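Local coordinates for protein lipoteichoic acid primase (Listeria monocytogenes, PDB 4UOP) that belongs to the sulfatase-like family of metal-dependent enzymes and holds a magnesium ion in its extracellular catalytic domain, at residues Ile32-Lys41 with Ala420-Tyr431; Pro49-Leu60 with Val345-Thr353. All blocks are in the same frame, centred on the assembly; numbering follows the deposited sequence.

Contact 1 (Ile32-Lys41 with Ala420-Tyr431)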
loop_
_atom_site.group_PDB
_atom_site.type_symbol
_atom_site.label_atom_id
_atom_site.label_comp_id
_atom_site.label_asym_id
_atom_site.label_seq_id
_atom_site.Cartn_x
_atom_site.Cartn_y
_atom_site.Cartn_z
ATOM N N ILE B 32 -8.301 14.739 20.635
ATOM C CA ILE B 32 -6.913 14.262 20.653
ATOM C C ILE B 32 -5.990 15.418 21.008
ATOM O O ILE B 32 -5.966 16.425 20.306
ATOM C CB ILE B 32 -6.484 13.702 19.272
ATOM C CG1 ILE B 32 -7.353 12.499 18.876
ATOM C CG2 ILE B 32 -5.010 13.303 19.280
ATOM C CD1 ILE B 32 -7.155 12.024 17.452
ATOM N N THR B 33 -5.231 15.261 22.088
ATOM C CA THR B 33 -4.256 16.258 22.520
ATOM C C THR B 33 -2.847 15.687 22.535
ATOM O O THR B 33 -2.660 14.466 22.454
ATOM C CB THR B 33 -4.545 16.748 23.946
ATOM O OG1 THR B 33 -4.281 15.693 24.877
ATOM C CG2 THR B 33 -6.000 17.218 24.073
ATOM N N ALA B 34 -1.864 16.572 22.675
ATOM C CA ALA B 34 -0.454 16.168 22.701
ATOM C C ALA B 34 -0.157 15.288 23.906
ATOM O O ALA B 34 0.603 14.309 23.821
ATOM C CB ALA B 34 0.441 17.392 22.711
ATOM N N LYS B 35 -0.757 15.648 25.039
ATOM C CA LYS B 35 -0.586 14.905 26.278
ATOM C C LYS B 35 -1.142 13.493 26.151
ATOM O O LYS B 35 -0.495 12.530 26.552
ATOM C CB LYS B 35 -1.303 15.650 27.425
ATOM C CG LYS B 35 -1.163 15.030 28.803
ATOM C CD LYS B 35 0.281 15.003 29.280
ATOM C CE LYS B 35 0.364 14.939 30.804
ATOM N NZ LYS B 35 -0.514 13.879 31.377
ATOM N N ASN B 36 -2.348 13.374 25.602
ATOM C CA ASN B 36 -2.985 12.075 25.413
ATOM C C ASN B 36 -2.130 11.148 24.565
ATOM O O ASN B 36 -1.942 9.986 24.909
ATOM C CB ASN B 36 -4.340 12.226 24.725
ATOM C CG ASN B 36 -5.366 12.903 25.599
ATOM O OD1 ASN B 36 -5.195 13.005 26.811
ATOM N ND2 ASN B 36 -6.438 13.380 24.984
ATOM N N VAL B 37 -1.625 11.679 23.458
ATOM C CA VAL B 37 -0.790 10.901 22.536
ATOM C C VAL B 37 0.449 10.402 23.259
ATOM O O VAL B 37 0.771 9.221 23.196
ATOM C CB VAL B 37 -0.413 11.729 21.293
ATOM C CG1 VAL B 37 0.744 11.093 20.523
ATOM C CG2 VAL B 37 -1.629 11.892 20.403
ATOM N N ASN B 38 1.128 11.293 23.973
ATOM C CA ASN B 38 2.320 10.905 24.729
ATOM C C ASN B 38 2.015 9.833 25.773
ATOM O O ASN B 38 2.784 8.900 25.936
ATOM C CB ASN B 38 2.982 12.126 25.387
ATOM C CG ASN B 38 3.522 13.127 24.369
ATOM O OD1 ASN B 38 3.680 12.823 23.184
ATOM N ND2 ASN B 38 3.808 14.323 24.831
ATOM N N ASP B 39 0.895 9.977 26.489
ATOM C CA ASP B 39 0.469 8.978 27.476
ATOM C C ASP B 39 0.189 7.619 26.844
ATOM O O ASP B 39 0.553 6.589 27.404
ATOM C CB ASP B 39 -0.792 9.454 28.226
ATOM C CG ASP B 39 -0.515 10.600 29.190
ATOM O OD1 ASP B 39 0.660 10.834 29.555
ATOM O OD2 ASP B 39 -1.495 11.272 29.598
ATOM N N ILE B 40 -0.465 7.612 25.686
ATOM C CA ILE B 40 -0.717 6.366 24.954
ATOM C C ILE B 40 0.599 5.663 24.580
ATOM O O ILE B 40 0.731 4.454 24.771
ATOM C CB ILE B 40 -1.581 6.611 23.698
ATOM C CG1 ILE B 40 -3.011 6.989 24.111
ATOM C CG2 ILE B 40 -1.606 5.374 22.807
ATOM C CD1 ILE B 40 -3.823 7.617 23.002
ATOM N N LYS B 41 1.574 6.422 24.079
ATOM C CA LYS B 41 2.867 5.842 23.703
ATOM C C LYS B 41 3.581 5.264 24.920
ATOM O O LYS B 41 4.204 4.218 24.840
ATOM C CB LYS B 41 3.760 6.867 23.000
ATOM C CG LYS B 41 5.001 6.229 22.366
ATOM C CD LYS B 41 5.717 7.181 21.433
ATOM C CE LYS B 41 6.825 6.481 20.639
ATOM N NZ LYS B 41 7.568 7.470 19.795
ATOM N N ALA B 420 -0.532 -0.281 22.637
ATOM C CA ALA B 420 -0.149 1.111 22.406
ATOM C C ALA B 420 0.171 1.376 20.938
ATOM O O ALA B 420 -0.274 2.372 20.369
ATOM C CB ALA B 420 1.034 1.476 23.257
ATOM N N SER B 421 0.954 0.498 20.323
ATOM C CA SER B 421 1.281 0.676 18.900
ATOM C C SER B 421 0.027 0.771 18.036
ATOM O O SER B 421 -0.102 1.668 17.205
ATOM C CB SER B 421 2.182 -0.450 18.412
ATOM O OG SER B 421 3.456 -0.364 19.013
ATOM N N ARG B 422 -0.909 -0.152 18.220
ATOM C CA ARG B 422 -2.117 -0.128 17.416
ATOM C C ARG B 422 -2.929 1.138 17.681
ATOM O O ARG B 422 -3.457 1.735 16.758
ATOM C CB ARG B 422 -2.964 -1.389 17.645
ATOM C CG ARG B 422 -2.292 -2.660 17.127
ATOM C CD ARG B 422 -3.296 -3.712 16.693
ATOM N NE ARG B 422 -4.219 -4.074 17.760
ATOM C CZ ARG B 422 -5.104 -5.070 17.687
ATOM N NH1 ARG B 422 -5.194 -5.825 16.593
ATOM N NH2 ARG B 422 -5.897 -5.322 18.723
ATOM N N LYS B 423 -3.021 1.542 18.943
ATOM C CA LYS B 423 -3.809 2.718 19.303
ATOM C C LYS B 423 -3.165 4.001 18.753
ATOM O O LYS B 423 -3.853 4.888 18.245
ATOM C CB LYS B 423 -3.962 2.805 20.823
ATOM C CG LYS B 423 -5.030 3.786 21.267
ATOM C CD LYS B 423 -5.391 3.565 22.727
ATOM C CE LYS B 423 -6.307 4.661 23.249
ATOM N NZ LYS B 423 -6.579 4.499 24.712
ATOM N N LEU B 424 -1.840 4.074 18.825
ATOM C CA LEU B 424 -1.093 5.197 18.243
ATOM C C LEU B 424 -1.325 5.359 16.748
ATOM O O LEU B 424 -1.514 6.479 16.265
ATOM C CB LEU B 424 0.409 5.038 18.458
ATOM C CG LEU B 424 0.993 5.414 19.805
ATOM C CD1 LEU B 424 2.493 5.200 19.746
ATOM C CD2 LEU B 424 0.667 6.852 20.181
ATOM N N LEU B 425 -1.309 4.246 16.017
ATOM C CA LEU B 425 -1.578 4.282 14.581
ATOM C C LEU B 425 -3.003 4.769 14.288
ATOM O O LEU B 425 -3.212 5.590 13.392
ATOM C CB LEU B 425 -1.346 2.911 13.946
ATOM C CG LEU B 425 0.073 2.349 13.965
ATOM C CD1 LEU B 425 0.086 1.004 13.255
ATOM C CD2 LEU B 425 1.088 3.291 13.331
ATOM N N GLN B 426 -3.977 4.289 15.058
ATOM C CA GLN B 426 -5.359 4.760 14.930
ATOM C C GLN B 426 -5.469 6.263 15.156
ATOM O O GLN B 426 -6.079 6.982 14.364
ATOM C CB GLN B 426 -6.268 4.046 15.934
ATOM C CG GLN B 426 -6.535 2.588 15.616
ATOM C CD GLN B 426 -7.115 1.824 16.806
ATOM O OE1 GLN B 426 -7.761 2.408 17.687
ATOM N NE2 GLN B 426 -6.891 0.514 16.830
ATOM N N TYR B 427 -4.894 6.722 16.259
ATOM C CA TYR B 427 -4.909 8.136 16.603
ATOM C C TYR B 427 -4.205 8.999 15.554
ATOM O O TYR B 427 -4.721 10.032 15.161
ATOM C CB TYR B 427 -4.283 8.366 17.971
ATOM C CG TYR B 427 -5.266 8.253 19.120
ATOM C CD1 TYR B 427 -6.081 7.134 19.262
ATOM C CD2 TYR B 427 -5.369 9.268 20.072
ATOM C CE1 TYR B 427 -6.984 7.029 20.318
ATOM C CE2 TYR B 427 -6.259 9.168 21.135
ATOM C CZ TYR B 427 -7.066 8.048 21.255
ATOM O OH TYR B 427 -7.952 7.958 22.313
ATOM N N SER B 428 -3.031 8.569 15.100
ATOM C CA SER B 428 -2.317 9.303 14.059
ATOM C C SER B 428 -3.161 9.392 12.788
ATOM O O SER B 428 -3.298 10.478 12.214
ATOM C CB SER B 428 -0.945 8.670 13.763
ATOM O OG SER B 428 -0.263 9.394 12.746
ATOM N N ASP B 429 -3.736 8.274 12.351
ATOM C CA ASP B 429 -4.580 8.288 11.144
ATOM C C ASP B 429 -5.769 9.241 11.324
ATOM O O ASP B 429 -6.097 10.011 10.425
ATOM C CB ASP B 429 -5.083 6.885 10.786
ATOM C CG ASP B 429 -3.960 5.936 10.345
ATOM O OD1 ASP B 429 -2.822 6.392 10.076
ATOM O OD2 ASP B 429 -4.211 4.714 10.301
ATOM N N SER B 430 -6.398 9.196 12.492
ATOM C CA SER B 430 -7.566 10.056 12.759
ATOM C C SER B 430 -7.174 11.530 12.824
ATOM O O SER B 430 -7.841 12.398 12.246
ATOM C CB SER B 430 -8.249 9.618 14.062
ATOM O OG SER B 430 -9.191 10.583 14.493
ATOM N N TYR B 431 -6.088 11.807 13.530
ATOM C CA TYR B 431 -5.575 13.166 13.649
ATOM C C TYR B 431 -5.258 13.777 12.282
ATOM O O TYR B 431 -5.648 14.915 11.983
ATOM C CB TYR B 431 -4.337 13.158 14.545
ATOM C CG TYR B 431 -3.526 14.412 14.477
ATOM C CD1 TYR B 431 -3.976 15.593 15.066
ATOM C CD2 TYR B 431 -2.313 14.435 13.805
ATOM C CE1 TYR B 431 -3.228 16.757 14.988
ATOM C CE2 TYR B 431 -1.561 15.590 13.730
ATOM C CZ TYR B 431 -2.023 16.746 14.327
ATOM O OH TYR B 431 -1.260 17.885 14.234
#
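Ile40 drops as a knob into a hole made by Ala420, Lys423, Leu424 and Tyr427, joining two nearly antiparallel helical segments (154° between directions, axes 9.5 Å apart at closest). Its two branches divide the work. With CG1 anti to the carbonyl carbon (chi1 -69°), CD1 is carried over one face of the Tyr427 ring, 3.7 Å from the centroid and displaced toward the rim, a CH-pi contact; CG2 instead slides past Leu424, 3.8 Å from CD2. The small Ala420 suits the close end of the pairing, its CB 3.4 Å from Ile40 O. Leu424 forks as well: CD2 lies by Val37 O, while CD1 packs against the aliphatic stem of Lys41, 3.8 Å from CG. That lysine runs extended and carries its NZ away to Thr361 and Phe359 O. At the far end Ile32 meets Tyr427 obliquely through CG1, and its CD1 reaches the Ser430 hydroxyl and Tyr431 CB. Thr33 caps helix 34-41, its OG1 accepting from Asn36 N (3.1 Å). The pairing thus lays this short N-terminal helix along helix 412-433, where Ser428 OG hydrogen-bonds to Phe120 N and Asp429 forms a salt bridge with Arg374, which directly follows strand 371-373.

Contact 2 (Pro49-Leu60 with Val345-Thr353)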
loop_
_atom_site.group_PDB
_atom_site.type_symbol
_atom_site.label_atom_id
_atom_site.label_comp_id
_atom_site.label_asym_id
_atom_site.label_seq_id
_atom_site.Cartn_x
_atom_site.Cartn_y
_atom_site.Cartn_z
ATOM N N PRO B 49 14.527 18.343 30.339
ATOM C CA PRO B 49 15.364 17.633 29.367
ATOM C C PRO B 49 16.816 18.072 29.294
ATOM O O PRO B 49 17.124 19.264 29.375
ATOM C CB PRO B 49 14.666 17.902 28.030
ATOM C CG PRO B 49 13.854 19.122 28.253
ATOM C CD PRO B 49 13.397 19.017 29.679
ATOM N N ASP B 50 17.689 17.098 29.107
ATOM C CA ASP B 50 19.083 17.365 28.802
ATOM C C ASP B 50 19.200 17.911 27.378
ATOM O O ASP B 50 18.333 17.667 26.545
ATOM C CB ASP B 50 19.895 16.089 28.928
ATOM C CG ASP B 50 19.875 15.532 30.344
ATOM O OD1 ASP B 50 19.988 16.333 31.291
ATOM O OD2 ASP B 50 19.730 14.309 30.495
ATOM N N TYR B 51 20.259 18.676 27.151
ATOM C CA TYR B 51 20.587 19.273 25.843
ATOM C C TYR B 51 19.569 20.300 25.344
ATOM O O TYR B 51 19.612 20.683 24.180
ATOM C CB TYR B 51 20.788 18.181 24.771
ATOM C CG TYR B 51 21.583 16.978 25.209
ATOM C CD1 TYR B 51 22.967 17.037 25.345
ATOM C CD2 TYR B 51 20.954 15.773 25.467
ATOM C CE1 TYR B 51 23.695 15.925 25.751
ATOM C CE2 TYR B 51 21.670 14.656 25.863
ATOM C CZ TYR B 51 23.039 14.741 26.006
ATOM O OH TYR B 51 23.739 13.635 26.398
ATOM N N PHE B 52 18.656 20.756 26.203
ATOM C CA PHE B 52 17.650 21.704 25.777
ATOM C C PHE B 52 18.309 23.028 25.409
ATOM O O PHE B 52 18.997 23.637 26.229
ATOM C CB PHE B 52 16.579 21.915 26.855
ATOM C CG PHE B 52 15.518 22.878 26.440
ATOM C CD1 PHE B 52 14.547 22.502 25.522
ATOM C CD2 PHE B 52 15.512 24.188 26.922
ATOM C CE1 PHE B 52 13.587 23.396 25.102
ATOM C CE2 PHE B 52 14.540 25.083 26.509
ATOM C CZ PHE B 52 13.579 24.687 25.596
ATOM N N GLY B 53 18.160 23.438 24.154
ATOM C CA GLY B 53 18.787 24.667 23.691
ATOM C C GLY B 53 20.301 24.606 23.629
ATOM O O GLY B 53 20.953 25.637 23.580
ATOM N N ALA B 54 20.875 23.408 23.592
ATOM C CA ALA B 54 22.321 23.267 23.393
ATOM C C ALA B 54 22.743 23.888 22.058
ATOM O O ALA B 54 23.891 24.323 21.898
ATOM C CB ALA B 54 22.736 21.817 23.428
ATOM N N ALA B 55 21.804 23.941 21.116
ATOM C CA ALA B 55 22.034 24.601 19.833
ATOM C C ALA B 55 21.004 25.707 19.608
ATOM O O ALA B 55 20.554 25.932 18.484
ATOM C CB ALA B 55 21.982 23.574 18.708
ATOM N N LYS B 56 20.616 26.407 20.673
ATOM C CA LYS B 56 19.687 27.533 20.549
ATOM C C LYS B 56 20.271 28.521 19.524
ATOM O O LYS B 56 21.447 28.868 19.601
ATOM C CB LYS B 56 19.496 28.220 21.907
ATOM C CG LYS B 56 18.590 29.442 21.901
ATOM C CD LYS B 56 17.123 29.061 21.969
ATOM C CE LYS B 56 16.221 30.282 21.891
ATOM N NZ LYS B 56 14.780 29.894 21.818
ATOM N N GLY B 57 19.454 28.927 18.553
ATOM C CA GLY B 57 19.837 29.934 17.574
ATOM C C GLY B 57 20.707 29.477 16.414
ATOM O O GLY B 57 21.092 30.283 15.562
ATOM N N LYS B 58 20.980 28.181 16.349
ATOM C CA LYS B 58 21.807 27.642 15.281
ATOM C C LYS B 58 20.938 27.268 14.086
ATOM O O LYS B 58 19.733 27.059 14.221
ATOM C CB LYS B 58 22.583 26.431 15.773
ATOM C CG LYS B 58 23.441 26.680 17.006
ATOM C CD LYS B 58 24.436 27.810 16.838
ATOM C CE LYS B 58 25.283 27.948 18.095
ATOM N NZ LYS B 58 26.083 29.201 18.079
ATOM N N ASN B 59 21.565 27.185 12.916
ATOM C CA ASN B 59 20.867 26.744 11.720
ATOM C C ASN B 59 20.609 25.241 11.820
ATOM O O ASN B 59 21.130 24.569 12.723
ATOM C CB ASN B 59 21.675 27.055 10.470
ATOM C CG ASN B 59 22.117 28.486 10.413
ATOM O OD1 ASN B 59 21.297 29.382 10.314
ATOM N ND2 ASN B 59 23.417 28.716 10.506
ATOM N N LEU B 60 19.803 24.726 10.901
ATOM C CA LEU B 60 19.488 23.293 10.823
ATOM C C LEU B 60 19.629 22.839 9.367
ATOM O O LEU B 60 18.978 23.374 8.467
ATOM C CB LEU B 60 18.066 23.029 11.293
ATOM C CG LEU B 60 17.523 21.602 11.196
ATOM C CD1 LEU B 60 18.362 20.651 12.009
ATOM C CD2 LEU B 60 16.072 21.592 11.658
ATOM N N VAL B 345 15.179 17.177 17.494
ATOM C CA VAL B 345 15.795 18.390 17.014
ATOM C C VAL B 345 15.239 19.646 17.707
ATOM O O VAL B 345 16.001 20.545 18.049
ATOM C CB VAL B 345 15.661 18.498 15.480
ATOM C CG1 VAL B 345 16.096 19.882 14.990
ATOM C CG2 VAL B 345 16.510 17.417 14.837
ATOM N N MET B 346 13.934 19.692 17.923
ATOM C CA MET B 346 13.329 20.852 18.568
ATOM C C MET B 346 13.927 21.041 19.968
ATOM O O MET B 346 14.177 22.178 20.385
ATOM C CB MET B 346 11.808 20.725 18.652
ATOM C CG MET B 346 11.074 20.701 17.315
ATOM S SD MET B 346 11.413 22.099 16.202
ATOM C CE MET B 346 12.827 21.478 15.283
ATOM N N ASN B 347 14.176 19.945 20.681
ATOM C CA ASN B 347 14.832 20.049 21.983
ATOM C C ASN B 347 16.229 20.684 21.886
ATOM O O ASN B 347 16.573 21.599 22.646
ATOM C CB ASN B 347 14.883 18.683 22.675
ATOM C CG ASN B 347 15.639 18.724 23.991
ATOM O OD1 ASN B 347 15.158 19.300 24.977
ATOM N ND2 ASN B 347 16.820 18.146 24.018
ATOM N N LEU B 348 17.048 20.211 20.947
ATOM C CA LEU B 348 18.376 20.781 20.769
ATOM C C LEU B 348 18.331 22.277 20.429
ATOM O O LEU B 348 19.178 23.063 20.896
ATOM C CB LEU B 348 19.146 20.021 19.672
ATOM C CG LEU B 348 19.523 18.591 20.025
ATOM C CD1 LEU B 348 20.068 17.871 18.794
ATOM C CD2 LEU B 348 20.565 18.573 21.130
ATOM N N LEU B 349 17.358 22.664 19.608
ATOM C CA LEU B 349 17.223 24.049 19.174
ATOM C C LEU B 349 16.563 24.939 20.242
ATOM O O LEU B 349 16.434 26.130 20.034
ATOM C CB LEU B 349 16.432 24.114 17.869
ATOM C CG LEU B 349 17.139 23.517 16.634
ATOM C CD1 LEU B 349 16.204 23.539 15.433
ATOM C CD2 LEU B 349 18.432 24.229 16.314
ATOM N N GLY B 350 16.148 24.345 21.363
ATOM C CA GLY B 350 15.531 25.091 22.465
ATOM C C GLY B 350 14.152 25.603 22.140
ATOM O O GLY B 350 13.779 26.691 22.568
ATOM N N ILE B 351 13.409 24.855 21.334
ATOM C CA ILE B 351 12.102 25.272 20.902
ATOM C C ILE B 351 11.042 24.423 21.599
ATOM O O ILE B 351 11.072 23.205 21.549
ATOM C CB ILE B 351 11.981 25.198 19.370
ATOM C CG1 ILE B 351 12.862 26.287 18.745
ATOM C CG2 ILE B 351 10.529 25.348 18.930
ATOM C CD1 ILE B 351 13.035 26.187 17.248
ATOM N N LYS B 352 10.109 25.092 22.267
ATOM C CA LYS B 352 8.998 24.419 22.906
ATOM C C LYS B 352 7.945 24.115 21.869
ATOM O O LYS B 352 7.582 24.971 21.064
ATOM C CB LYS B 352 8.391 25.274 24.023
ATOM C CG LYS B 352 9.191 25.248 25.315
ATOM C CD LYS B 352 9.205 23.863 25.952
ATOM C CE LYS B 352 9.411 23.922 27.463
ATOM N NZ LYS B 352 10.847 24.035 27.849
ATOM N N THR B 353 7.448 22.891 21.904
ATOM C CA THR B 353 6.456 22.431 20.937
ATOM C C THR B 353 5.013 22.658 21.400
ATOM O O THR B 353 4.077 22.545 20.609
ATOM C CB THR B 353 6.679 20.949 20.638
ATOM O OG1 THR B 353 6.594 20.202 21.854
ATOM C CG2 THR B 353 8.077 20.747 20.014
HETATM O O HOH W 1 14.663 28.249 24.574
HETATM O O HOH W 2 16.925 27.925 17.843
#
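Asn347 O, in the last turn of helix 341-348, accepts from two backbone amides: Gly53 N across the contact at 2.9 Å, nearly in line with the carbonyl, and Gly350 N from its own segment, three residues on. Phe52 CA adds a CA-H...O contact to the same oxygen. The Asn347 side chain extends this grip. Its ND2 donates to Asp50 O (3.0 Å, 165° at the hydrogen), the acceptor lying in the amide plane, while OD1 sits against Pro49 CB and at the edge of the Phe52 ring, 3.3 Å from CD1. Asparagine suits the place because its short side chain, with CG anti to the backbone N (chi1 176°), holds the amide level with Asp50 O.

Leu348 O takes Ala55 N at 2.8 Å, the donor tilted from the carbonyl plane. Gly350, whose positive phi suits its residue type, ends the helix in a Schellman motif; its CA lies 3.5 Å from Gly53 CA, a closeness of backbones that two glycines permit. The same CA approaches one face of the Phe52 ring, and Lys352, bent at chi2 and chi4, brings NZ 4.1 Å from the ring centroid in an off-centre cation-pi contact. Lys56 NZ binds Gly350 O weakly, reinforced by a water that accepts from the amine and donates to the carbonyl; a second water joins Gly57 N to Leu349 O.

Farther along, Leu60 and Val345 meet tip to tip, and Leu349 CD1 approaches Leu60 beside Val278 and Leu143. The chemistry is that of a helix C-terminus: the carbonyls of 348 to 350 receive donors from the tight turns, a lysine and water, Asn347 O takes one from each segment, and the positive lysines probably suit the negative end of the helix dipole.

From the N terminus, the chain passes through helix 34-41 before the turns of 49-60 lead into strand 59-65 of the large mixed sheet. Contact 2 closes the inner loop, bringing the end of helix 341-348 back to the entrance of that strand after 284 intervening residues that include most of the sheet. Contact 1 closes the outer loop, of 378 residues, by pairing the first helix with helix 412-433 near the C-terminal end; the loops therefore nest and do not cross. Between the two closures lies the five-stranded antiparallel sheet 371-408. The centres of contact 1 and contact 2 are about 24 Å apart. The nearest atoms of contact 1 and contact 2 are about 7 Å apart, without touching.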